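Local coordinates for protein pterin-4-alpha-carbinolamine dehydratase MoaB2 (PDB 3RFQ) that probably takes part in molybdenum cofactor biosynthesis, as a member of the MogA/MoaB family with a probable molybdopterin-binding domain, at residues C[27-32]-C[62-67]; C[33-38]-C[53-58]; C[42-47]-C[70-75]. One frame throughout, in Å; residues are numbered along the deposited sequence.

Contact 1 of 3, residues C[27-32]-C[62-67]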
ATOM      1  N   GLU C  27      18.891 -28.009 -10.657  1.00 35.10           N
ATOM      2  CA  GLU C  27      19.010 -27.892  -9.197  1.00 37.30           C
ATOM      3  C   GLU C  27      18.099 -26.804  -8.570  1.00 36.64           C
ATOM      4  O   GLU C  27      17.524 -27.018  -7.492  1.00 37.79           O
ATOM      5  CB  GLU C  27      20.498 -27.715  -8.785  1.00 40.64           C
ATOM      6  N   LEU C  28      17.941 -25.674  -9.264  1.00 35.20           N
ATOM      7  CA  LEU C  28      17.161 -24.545  -8.761  1.00 35.01           C
ATOM      8  C   LEU C  28      15.721 -24.509  -9.286  1.00 32.34           C
ATOM      9  O   LEU C  28      15.031 -23.489  -9.129  1.00 33.15           O
ATOM     10  CB  LEU C  28      17.836 -23.214  -9.100  1.00 36.30           C
ATOM     11  CG  LEU C  28      19.358 -23.029  -8.986  1.00 40.18           C
ATOM     12  CD1 LEU C  28      19.748 -21.680  -9.617  1.00 43.57           C
ATOM     13  CD2 LEU C  28      19.882 -23.154  -7.538  1.00 43.78           C
ATOM     14  N   VAL C  29      15.256 -25.595  -9.907  1.00 29.87           N
ATOM     15  CA  VAL C  29      13.841 -25.684 -10.261  1.00 26.20           C
ATOM     16  C   VAL C  29      12.973 -25.702  -8.991  1.00 26.50           C
ATOM     17  O   VAL C  29      13.245 -26.451  -8.055  1.00 27.90           O
ATOM     18  CB  VAL C  29      13.569 -26.897 -11.167  1.00 25.41           C
ATOM     19  CG1 VAL C  29      12.075 -27.212 -11.240  1.00 21.30           C
ATOM     20  CG2 VAL C  29      14.151 -26.619 -12.549  1.00 22.72           C
ATOM     21  N   VAL C  30      11.938 -24.876  -8.982  1.00 24.75           N
ATOM     22  CA  VAL C  30      11.061 -24.741  -7.835  1.00 25.94           C
ATOM     23  C   VAL C  30      10.070 -25.879  -7.763  1.00 25.88           C
ATOM     24  O   VAL C  30       9.805 -26.389  -6.675  1.00 28.27           O
ATOM     25  CB  VAL C  30      10.268 -23.422  -7.870  1.00 25.45           C
ATOM     26  CG1 VAL C  30       9.262 -23.395  -6.732  1.00 25.88           C
ATOM     27  CG2 VAL C  30      11.207 -22.205  -7.813  1.00 26.84           C
ATOM     28  N   GLY C  31       9.518 -26.275  -8.911  1.00 23.68           N
ATOM     29  CA  GLY C  31       8.636 -27.459  -8.980  1.00 23.41           C
ATOM     30  C   GLY C  31       7.914 -27.564 -10.315  1.00 21.36           C
ATOM     31  O   GLY C  31       8.309 -26.924 -11.282  1.00 20.08           O
ATOM     32  N   ARG C  32       6.879 -28.391 -10.366  1.00 21.05           N
ATOM     33  CA  ARG C  32       6.076 -28.578 -11.564  1.00 20.70           C
ATOM     34  C   ARG C  32       4.851 -27.653 -11.518  1.00 19.80           C
ATOM     35  O   ARG C  32       4.211 -27.506 -10.467  1.00 20.82           O
ATOM     36  CB  ARG C  32       5.560 -30.023 -11.648  1.00 21.90           C
ATOM     37  CG  ARG C  32       6.564 -31.109 -12.066  1.00 24.98           C
ATOM     38  CD  ARG C  32       5.933 -32.522 -11.863  1.00 27.51           C
ATOM     39  NE  ARG C  32       4.685 -32.705 -12.618  1.00 24.29           N
ATOM     40  CZ  ARG C  32       3.753 -33.616 -12.340  1.00 30.45           C
ATOM     41  NH1 ARG C  32       2.654 -33.692 -13.081  1.00 32.37           N
ATOM     42  NH2 ARG C  32       3.892 -34.457 -11.323  1.00 30.69           N
ATOM     43  N   GLY C  62      11.135 -20.394 -12.558  1.00 20.81           N
ATOM     44  CA  GLY C  62      11.759 -21.671 -12.159  1.00 20.29           C
ATOM     45  C   GLY C  62      10.804 -22.851 -12.072  1.00 20.95           C
ATOM     46  O   GLY C  62      11.162 -23.892 -11.518  1.00 22.42           O
ATOM     47  N   PHE C  63       9.596 -22.719 -12.620  1.00 19.54           N
ATOM     48  CA  PHE C  63       8.692 -23.854 -12.679  1.00 20.26           C
ATOM     49  C   PHE C  63       8.837 -24.621 -13.991  1.00 21.16           C
ATOM     50  O   PHE C  63       8.978 -24.008 -15.057  1.00 21.87           O
ATOM     51  CB  PHE C  63       7.238 -23.410 -12.486  1.00 19.29           C
ATOM     52  CG  PHE C  63       6.939 -22.971 -11.087  1.00 19.24           C
ATOM     53  CD1 PHE C  63       6.508 -23.888 -10.135  1.00 20.24           C
ATOM     54  CD2 PHE C  63       7.154 -21.656 -10.702  1.00 17.29           C
ATOM     55  CE1 PHE C  63       6.287 -23.475  -8.817  1.00 19.38           C
ATOM     56  CE2 PHE C  63       6.939 -21.253  -9.400  1.00 17.45           C
ATOM     57  CZ  PHE C  63       6.487 -22.157  -8.467  1.00 18.51           C
ATOM     58  N   VAL C  64       8.806 -25.946 -13.920  1.00 20.65           N
ATOM     59  CA  VAL C  64       8.701 -26.753 -15.124  1.00 22.20           C
ATOM     60  C   VAL C  64       7.209 -26.914 -15.425  1.00 21.23           C
ATOM     61  O   VAL C  64       6.464 -27.416 -14.577  1.00 21.26           O
ATOM     62  CB  VAL C  64       9.358 -28.146 -14.931  1.00 23.69           C
ATOM     63  CG1 VAL C  64       9.072 -29.055 -16.113  1.00 26.18           C
ATOM     64  CG2 VAL C  64      10.846 -27.993 -14.840  1.00 27.05           C
ATOM     65  N   VAL C  65       6.777 -26.478 -16.606  1.00 20.53           N
ATOM     66  CA  VAL C  65       5.349 -26.433 -16.965  1.00 19.64           C
ATOM     67  C   VAL C  65       4.850 -27.712 -17.694  1.00 21.70           C
ATOM     68  O   VAL C  65       5.232 -27.974 -18.823  1.00 21.92           O
ATOM     69  CB  VAL C  65       5.034 -25.155 -17.783  1.00 19.09           C
ATOM     70  CG1 VAL C  65       3.544 -25.087 -18.172  1.00 17.59           C
ATOM     71  CG2 VAL C  65       5.428 -23.923 -17.000  1.00 16.00           C
ATOM     72  N   ASP C  66       4.000 -28.499 -17.022  1.00 23.04           N
ATOM     73  CA  ASP C  66       3.428 -29.723 -17.579  1.00 25.69           C
ATOM     74  C   ASP C  66       2.731 -29.439 -18.904  1.00 26.38           C
ATOM     75  O   ASP C  66       2.850 -30.224 -19.855  1.00 27.48           O
ATOM     76  CB  ASP C  66       2.366 -30.319 -16.639  1.00 26.70           C
ATOM     77  CG  ASP C  66       2.949 -31.141 -15.496  1.00 29.63           C
ATOM     78  OD1 ASP C  66       4.178 -31.224 -15.351  1.00 32.64           O
ATOM     79  OD2 ASP C  66       2.147 -31.728 -14.731  1.00 34.86           O
ATOM     80  N   GLY C  67       1.994 -28.330 -18.944  1.00 24.85           N
ATOM     81  CA  GLY C  67       1.197 -27.965 -20.097  1.00 25.60           C
ATOM     82  C   GLY C  67       0.100 -26.983 -19.739  1.00 24.66           C
ATOM     83  O   GLY C  67       0.090 -26.424 -18.652  1.00 23.38           O
TER

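Contact 2 of 3, residues C[33-38]-C[53-58]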
ATOM      1  N   ALA C  33       4.506 -27.048 -12.654  1.00 18.57           N
ATOM      2  CA  ALA C  33       3.250 -26.295 -12.739  1.00 18.10           C
ATOM      3  C   ALA C  33       2.313 -26.731 -13.864  1.00 17.98           C
ATOM      4  O   ALA C  33       2.740 -27.349 -14.858  1.00 18.64           O
ATOM      5  CB  ALA C  33       3.517 -24.786 -12.794  1.00 16.11           C
ATOM      6  N   LEU C  34       1.039 -26.387 -13.705  1.00 18.72           N
ATOM      7  CA  LEU C  34       0.037 -26.558 -14.759  1.00 19.56           C
ATOM      8  C   LEU C  34      -0.750 -25.262 -14.879  1.00 18.65           C
ATOM      9  O   LEU C  34      -1.053 -24.625 -13.868  1.00 19.14           O
ATOM     10  CB  LEU C  34      -0.935 -27.695 -14.404  1.00 20.66           C
ATOM     11  CG  LEU C  34      -2.028 -27.998 -15.447  1.00 23.91           C
ATOM     12  CD1 LEU C  34      -1.460 -28.853 -16.578  1.00 25.16           C
ATOM     13  CD2 LEU C  34      -3.248 -28.711 -14.824  1.00 25.80           C
ATOM     14  N   VAL C  35      -1.066 -24.884 -16.111  1.00 18.15           N
ATOM     15  CA  VAL C  35      -1.923 -23.732 -16.388  1.00 17.53           C
ATOM     16  C   VAL C  35      -3.318 -24.220 -16.786  1.00 18.38           C
ATOM     17  O   VAL C  35      -3.450 -25.118 -17.598  1.00 19.33           O
ATOM     18  CB  VAL C  35      -1.379 -22.901 -17.565  1.00 17.89           C
ATOM     19  CG1 VAL C  35      -2.237 -21.647 -17.788  1.00 17.12           C
ATOM     20  CG2 VAL C  35       0.125 -22.543 -17.341  1.00 16.74           C
ATOM     21  N   VAL C  36      -4.351 -23.647 -16.180  1.00 18.04           N
ATOM     22  CA  VAL C  36      -5.736 -23.950 -16.542  1.00 18.42           C
ATOM     23  C   VAL C  36      -6.363 -22.679 -17.090  1.00 18.78           C
ATOM     24  O   VAL C  36      -6.543 -21.727 -16.347  1.00 19.32           O
ATOM     25  CB  VAL C  36      -6.554 -24.471 -15.332  1.00 19.07           C
ATOM     26  CG1 VAL C  36      -8.035 -24.705 -15.725  1.00 18.42           C
ATOM     27  CG2 VAL C  36      -5.939 -25.732 -14.809  1.00 17.90           C
ATOM     28  N   VAL C  37      -6.673 -22.666 -18.386  1.00 19.38           N
ATOM     29  CA  VAL C  37      -7.358 -21.544 -19.011  1.00 20.31           C
ATOM     30  C   VAL C  37      -8.870 -21.762 -19.004  1.00 22.28           C
ATOM     31  O   VAL C  37      -9.376 -22.683 -19.640  1.00 24.00           O
ATOM     32  CB  VAL C  37      -6.833 -21.265 -20.446  1.00 21.09           C
ATOM     33  CG1 VAL C  37      -7.651 -20.156 -21.136  1.00 21.92           C
ATOM     34  CG2 VAL C  37      -5.339 -20.895 -20.390  1.00 18.44           C
ATOM     35  N   VAL C  38      -9.578 -20.919 -18.252  1.00 23.06           N
ATOM     36  CA  VAL C  38     -11.019 -20.964 -18.170  1.00 24.90           C
ATOM     37  C   VAL C  38     -11.545 -19.959 -19.145  1.00 27.99           C
ATOM     38  O   VAL C  38     -11.533 -18.758 -18.883  1.00 28.14           O
ATOM     39  CB  VAL C  38     -11.536 -20.595 -16.773  1.00 25.07           C
ATOM     40  CG1 VAL C  38     -13.057 -20.800 -16.706  1.00 26.73           C
ATOM     41  CG2 VAL C  38     -10.842 -21.410 -15.714  1.00 22.23           C
ATOM     42  N   LEU C  53       1.523 -17.320 -22.347  1.00 19.26           N
ATOM     43  CA  LEU C  53       2.073 -16.259 -21.508  1.00 18.13           C
ATOM     44  C   LEU C  53       2.324 -16.771 -20.082  1.00 17.24           C
ATOM     45  O   LEU C  53       3.427 -16.598 -19.526  1.00 16.70           O
ATOM     46  CB  LEU C  53       1.191 -15.003 -21.523  1.00 17.14           C
ATOM     47  CG  LEU C  53       1.631 -13.882 -20.572  1.00 17.69           C
ATOM     48  CD1 LEU C  53       3.089 -13.418 -20.826  1.00 17.10           C
ATOM     49  CD2 LEU C  53       0.656 -12.696 -20.600  1.00 17.62           C
ATOM     50  N   VAL C  54       1.313 -17.407 -19.490  1.00 17.16           N
ATOM     51  CA  VAL C  54       1.474 -17.984 -18.141  1.00 17.12           C
ATOM     52  C   VAL C  54       2.621 -19.008 -18.159  1.00 17.56           C
ATOM     53  O   VAL C  54       3.390 -19.082 -17.223  1.00 17.42           O
ATOM     54  CB  VAL C  54       0.142 -18.590 -17.549  1.00 16.89           C
ATOM     55  CG1 VAL C  54       0.344 -19.056 -16.092  1.00 16.41           C
ATOM     56  CG2 VAL C  54      -0.975 -17.534 -17.568  1.00 16.84           C
ATOM     57  N   THR C  55       2.759 -19.743 -19.256  1.00 18.10           N
ATOM     58  CA  THR C  55       3.807 -20.737 -19.381  1.00 18.50           C
ATOM     59  C   THR C  55       5.181 -20.069 -19.341  1.00 19.04           C
ATOM     60  O   THR C  55       6.065 -20.525 -18.597  1.00 18.69           O
ATOM     61  CB  THR C  55       3.643 -21.544 -20.666  1.00 19.87           C
ATOM     62  OG1 THR C  55       2.399 -22.248 -20.600  1.00 21.12           O
ATOM     63  CG2 THR C  55       4.814 -22.540 -20.870  1.00 19.73           C
ATOM     64  N   GLU C  56       5.342 -19.007 -20.140  1.00 18.46           N
ATOM     65  CA  GLU C  56       6.550 -18.202 -20.155  1.00 19.10           C
ATOM     66  C   GLU C  56       6.916 -17.666 -18.769  1.00 17.60           C
ATOM     67  O   GLU C  56       8.072 -17.761 -18.355  1.00 18.46           O
ATOM     68  CB  GLU C  56       6.414 -17.037 -21.149  1.00 19.15           C
ATOM     69  CG  GLU C  56       7.638 -16.124 -21.203  1.00 21.71           C
ATOM     70  CD  GLU C  56       7.336 -14.706 -21.756  1.00 24.00           C
ATOM     71  OE1 GLU C  56       6.238 -14.457 -22.298  1.00 25.15           O
ATOM     72  OE2 GLU C  56       8.222 -13.842 -21.680  1.00 24.49           O
ATOM     73  N   LEU C  57       5.932 -17.108 -18.070  1.00 16.56           N
ATOM     74  CA  LEU C  57       6.127 -16.522 -16.738  1.00 15.22           C
ATOM     75  C   LEU C  57       6.412 -17.578 -15.660  1.00 14.82           C
ATOM     76  O   LEU C  57       7.273 -17.376 -14.806  1.00 14.90           O
ATOM     77  CB  LEU C  57       4.920 -15.646 -16.349  1.00 13.53           C
ATOM     78  CG  LEU C  57       4.646 -14.487 -17.334  1.00 15.64           C
ATOM     79  CD1 LEU C  57       3.327 -13.746 -17.009  1.00 13.62           C
ATOM     80  CD2 LEU C  57       5.785 -13.478 -17.366  1.00 15.70           C
ATOM     81  N   LEU C  58       5.701 -18.703 -15.702  1.00 14.69           N
ATOM     82  CA  LEU C  58       5.995 -19.814 -14.805  1.00 15.38           C
ATOM     83  C   LEU C  58       7.440 -20.334 -15.016  1.00 16.46           C
ATOM     84  O   LEU C  58       8.183 -20.521 -14.059  1.00 16.91           O
ATOM     85  CB  LEU C  58       4.987 -20.936 -15.016  1.00 15.09           C
ATOM     86  CG  LEU C  58       3.600 -20.742 -14.378  1.00 15.35           C
ATOM     87  CD1 LEU C  58       2.685 -21.858 -14.814  1.00 14.79           C
ATOM     88  CD2 LEU C  58       3.697 -20.718 -12.862  1.00 12.67           C
TER

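Contact 3 of 3, residues C[42-47]-C[70-75]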
ATOM      1  N   THR C  42     -11.943 -20.456 -26.105  1.00 50.49           N
ATOM      2  CA  THR C  42     -10.693 -21.221 -26.103  1.00 49.31           C
ATOM      3  C   THR C  42     -10.960 -22.729 -25.951  1.00 50.17           C
ATOM      4  O   THR C  42     -10.346 -23.549 -26.647  1.00 51.08           O
ATOM      5  CB  THR C  42      -9.713 -20.725 -25.005  1.00 45.67           C
ATOM      6  OG1 THR C  42      -9.542 -19.304 -25.114  1.00 45.14           O
ATOM      7  CG2 THR C  42      -8.353 -21.417 -25.132  1.00 43.97           C
ATOM      8  N   ALA C  43     -11.884 -23.087 -25.056  1.00 50.43           N
ATOM      9  CA  ALA C  43     -12.312 -24.484 -24.911  1.00 52.59           C
ATOM     10  C   ALA C  43     -12.865 -25.066 -26.228  1.00 57.54           C
ATOM     11  O   ALA C  43     -12.760 -26.274 -26.458  1.00 58.88           O
ATOM     12  CB  ALA C  43     -13.323 -24.635 -23.794  1.00 51.71           C
ATOM     13  N   HIS C  44     -13.440 -24.203 -27.075  1.00 60.76           N
ATOM     14  CA  HIS C  44     -13.954 -24.605 -28.389  1.00 66.36           C
ATOM     15  C   HIS C  44     -12.984 -24.337 -29.561  1.00 67.88           C
ATOM     16  O   HIS C  44     -13.409 -24.249 -30.720  1.00 72.27           O
ATOM     17  CB  HIS C  44     -15.325 -23.963 -28.652  1.00 69.67           C
ATOM     18  CG  HIS C  44     -16.396 -24.430 -27.717  1.00 71.68           C
ATOM     19  ND1 HIS C  44     -16.716 -23.759 -26.555  1.00 71.34           N
ATOM     20  CD2 HIS C  44     -17.220 -25.504 -27.767  1.00 76.69           C
ATOM     21  CE1 HIS C  44     -17.693 -24.396 -25.931  1.00 73.05           C
ATOM     22  NE2 HIS C  44     -18.017 -25.459 -26.646  1.00 76.83           N
ATOM     23  N   GLY C  45     -11.692 -24.202 -29.261  1.00 64.61           N
ATOM     24  CA  GLY C  45     -10.667 -24.158 -30.308  1.00 66.02           C
ATOM     25  C   GLY C  45     -10.168 -22.815 -30.832  1.00 66.17           C
ATOM     26  O   GLY C  45      -9.296 -22.795 -31.709  1.00 67.97           O
ATOM     27  N   ASP C  46     -10.714 -21.704 -30.320  1.00 64.78           N
ATOM     28  CA  ASP C  46     -10.167 -20.357 -30.574  1.00 64.47           C
ATOM     29  C   ASP C  46      -8.738 -20.265 -30.059  1.00 60.68           C
ATOM     30  O   ASP C  46      -8.361 -20.975 -29.115  1.00 56.26           O
ATOM     31  CB  ASP C  46     -10.994 -19.272 -29.879  1.00 63.84           C
ATOM     32  CG  ASP C  46     -12.015 -18.610 -30.796  1.00 69.73           C
ATOM     33  OD1 ASP C  46     -12.263 -19.101 -31.923  1.00 73.92           O
ATOM     34  OD2 ASP C  46     -12.585 -17.582 -30.366  1.00 70.92           O
ATOM     35  N   GLU C  47      -7.958 -19.382 -30.683  1.00 61.74           N
ATOM     36  CA  GLU C  47      -6.565 -19.185 -30.312  1.00 59.25           C
ATOM     37  C   GLU C  47      -6.448 -18.826 -28.833  1.00 54.07           C
ATOM     38  O   GLU C  47      -7.105 -17.895 -28.356  1.00 54.21           O
ATOM     39  CB  GLU C  47      -5.907 -18.111 -31.181  1.00 62.52           C
ATOM     40  CG  GLU C  47      -4.378 -18.058 -31.018  1.00 62.88           C
ATOM     41  CD  GLU C  47      -3.750 -16.801 -31.608  1.00 67.53           C
ATOM     42  OE1 GLU C  47      -4.360 -16.184 -32.510  1.00 72.15           O
ATOM     43  OE2 GLU C  47      -2.639 -16.426 -31.165  1.00 66.10           O
ATOM     44  N   ALA C  70      -7.357 -26.309 -21.407  1.00 27.90           N
ATOM     45  CA  ALA C  70      -8.435 -25.351 -21.682  1.00 27.92           C
ATOM     46  C   ALA C  70      -9.748 -25.973 -21.235  1.00 28.54           C
ATOM     47  O   ALA C  70     -10.027 -27.125 -21.555  1.00 29.51           O
ATOM     48  CB  ALA C  70      -8.487 -24.974 -23.193  1.00 29.09           C
ATOM     49  N   VAL C  71     -10.532 -25.230 -20.462  1.00 27.69           N
ATOM     50  CA  VAL C  71     -11.859 -25.689 -20.076  1.00 28.54           C
ATOM     51  C   VAL C  71     -12.881 -24.584 -20.243  1.00 28.75           C
ATOM     52  O   VAL C  71     -12.535 -23.399 -20.229  1.00 27.45           O
ATOM     53  CB  VAL C  71     -11.923 -26.208 -18.622  1.00 27.76           C
ATOM     54  CG1 VAL C  71     -11.244 -27.538 -18.496  1.00 27.38           C
ATOM     55  CG2 VAL C  71     -11.330 -25.179 -17.638  1.00 26.03           C
ATOM     56  N   GLU C  72     -14.139 -25.003 -20.387  1.00 30.47           N
ATOM     57  CA  GLU C  72     -15.281 -24.109 -20.425  1.00 31.53           C
ATOM     58  C   GLU C  72     -15.498 -23.498 -19.045  1.00 29.98           C
ATOM     59  O   GLU C  72     -15.038 -24.048 -18.032  1.00 28.61           O
ATOM     60  CB  GLU C  72     -16.552 -24.870 -20.796  1.00 34.05           C
ATOM     61  CG  GLU C  72     -16.637 -25.377 -22.198  1.00 38.14           C
ATOM     62  CD  GLU C  72     -17.921 -26.138 -22.442  1.00 44.16           C
ATOM     63  OE1 GLU C  72     -17.822 -27.305 -22.830  1.00 47.23           O
ATOM     64  OE2 GLU C  72     -19.033 -25.585 -22.234  1.00 47.31           O
ATOM     65  N   ALA C  73     -16.216 -22.374 -19.015  1.00 29.89           N
ATOM     66  CA  ALA C  73     -16.608 -21.725 -17.763  1.00 28.91           C
ATOM     67  C   ALA C  73     -17.748 -22.534 -17.162  1.00 30.41           C
ATOM     68  O   ALA C  73     -18.910 -22.110 -17.124  1.00 32.32           O
ATOM     69  CB  ALA C  73     -17.018 -20.296 -18.020  1.00 28.48           C
ATOM     70  N   ASP C  74     -17.400 -23.730 -16.721  1.00 30.49           N
ATOM     71  CA  ASP C  74     -18.353 -24.690 -16.210  1.00 32.17           C
ATOM     72  C   ASP C  74     -17.722 -25.295 -14.956  1.00 31.58           C
ATOM     73  O   ASP C  74     -16.561 -25.718 -14.968  1.00 30.31           O
ATOM     74  CB  ASP C  74     -18.620 -25.766 -17.261  1.00 34.01           C
ATOM     75  CG  ASP C  74     -19.489 -26.885 -16.739  1.00 35.90           C
ATOM     76  OD1 ASP C  74     -20.727 -26.734 -16.791  1.00 36.48           O
ATOM     77  OD2 ASP C  74     -18.929 -27.906 -16.268  1.00 36.55           O
ATOM     78  N   GLU C  75     -18.505 -25.305 -13.883  1.00 32.15           N
ATOM     79  CA  GLU C  75     -18.051 -25.666 -12.546  1.00 31.57           C
ATOM     80  C   GLU C  75     -17.474 -27.075 -12.488  1.00 31.23           C
ATOM     81  O   GLU C  75     -16.417 -27.288 -11.900  1.00 30.89           O
ATOM     82  CB  GLU C  75     -19.217 -25.520 -11.560  1.00 32.99           C
ATOM     83  CG  GLU C  75     -18.825 -24.956 -10.209  1.00 34.37           C
ATOM     84  CD  GLU C  75     -20.041 -24.547  -9.363  1.00 39.45           C
ATOM     85  OE1 GLU C  75     -20.952 -23.850  -9.892  1.00 41.80           O
ATOM     86  OE2 GLU C  75     -20.082 -24.929  -8.167  1.00 40.61           O
TER

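Contact 1 of 3, residues C[27-32]-C[62-67]
Val30 lies over one face of the Phe63 ring, its CB set toward the rim and 14° off the ring normal as seen from the centroid, a CH-pi contact. Its CG1, anti to the backbone N (chi1 174°), comes within 3.5 Å of Phe63 CZ. This is the close-packed part, and Ala175 against Val30 and Ala174 and Ile178 against Phe63, all from helix 160-180, add to it. Gly62, the positive-phi residue of the Schellman motif that ends the preceding helix, offers its carbonyl to the earlier segment: Val30 N bonds to Gly62 O at 2.8 Å. Val64 N bonds to Gly31 O at 2.9 Å, and Arg32 pairs with Val64 in parallel. The other face is more open. There Val29 CG1 meets Val64 CG2 at 3.9 Å, a looser touch. Beyond it Arg32 forms a side-on salt bridge with the exposed Asp66, NE to OD1 at 3.1 Å and NH1 to OD2 at 2.6 Å, each oxygen using its syn lone pair with the two planes nearly coplanar. Arg32 NH2 bonds to Gly88 O. Two bonds fix the rotation of the carboxylate, and the paired charge would probably favour its ionised form.

Contact 2 of 3, residues C[33-38]-C[53-58]
Strand 33-38 and helix 53-58 run nearly antiparallel, at 157°, with their axes 8.9 Å apart at closest approach and no hydrogen bond between them. Val35 is the centre of the packing. Its CG1, anti to the backbone N (chi1 -176°), reaches CB of Val54 at 3.9 Å, while its CG2 rests against two helix side chains a turn apart: Val54 CG1 and Leu58 CD1 each lie 3.7 Å from Val35 CG2. Both methyls of Val35 thus bear on CB and CG1 of Val54 at a slant. Leu58 uses the same CD1 a second time, 3.7 Å from Ala33 CB, and spans two residues that point to one face of the strand. Thr55 OG1 stands 4.0 Å from Val35 CG2 and is hydrogen-bonded to Gly51 O, one turn back in the helix. This is the helix of a beta-alpha-beta unit laying its apolar side on the parallel strands, and it covers more than this one: Val54 also touches Val94 and Val96, Leu58 touches Leu92 and Val65, and Thr55 touches Val68. Helix 160-180 packs beside it through Val163 on Val54 and Met167 on Leu58, while Glu56 forms a salt bridge with Arg164 of the second subunit.

Contact 3 of 3, residues C[42-47]-C[70-75]
Ala43 sets its CB against the backbone where strand 63-71 runs out, 3.5 Å from Glu72 N and 3.6 Å from Val71 C. Beside it Thr42 CG2 touches the methyl CB of Ala70 at 4.1 Å, while Thr42 OG1 faces its own partner, Asp39 OD2. From Glu72 CB the chain leaves with CG anti to the carbonyl carbon (chi1 -69°), and this brings CG to 3.8 Å from Ala43 CB and also close to His44 CE1. With the chain extended beyond CG, CD lies 3.9 Å from His44 CE1, approaching the imidazole obliquely with the ring and carboxylate planes 49° apart. At the tip, OE2 lies 4.1 Å from His44 CE1, and OE1 is 4.2 Å from His44 NE2, near but not bonded. The ring is held at its other nitrogen, where His44 ND1 bonds to Asp40 O. The facing chain is held too: Ala73 N bonds to Asp40 OD1. The contact joins the C-terminal end of strand 63-71 to the short helix 40-43, which follows the neighbouring strand 31-38 and closes in a Schellman motif with Gly45. With no hydrogen bond across it, the contact rests on van der Waals packing, chiefly the Ala43 methyl on the backbone and on Glu72 CG. A carboxylate this near the imidazole might modestly favour a protonated ring, though Arg104, which also touches Glu72, and solvent would probably weaken this.

Contacts 1 and 3 lie toward the two ends of the neighbouring parallel strands 31-38 and 63-71, their centres 25 Å apart. Contact 2 comes between, 12 Å from contact 1 and 14 Å from contact 3, with helix 51-60 laid on the sheet. Along the chain, strand 31-38 leads through helix 40-43 and helix 51-60 to strand 63-71, a beta-alpha-beta crossover. Contact 2 is nested inside the loop that contact 1 closes, while contact 3 interleaves with both. Backbone pairing carries on from one to the next, Asp66 N to Ala33 O and Val71 N to Val37 O. Together they hold strand 63-71, outermost in this chain's sheet, and helix 51-60 to strand 31-38 in the alpha/beta fold of this probable molybdopterin-binding protein.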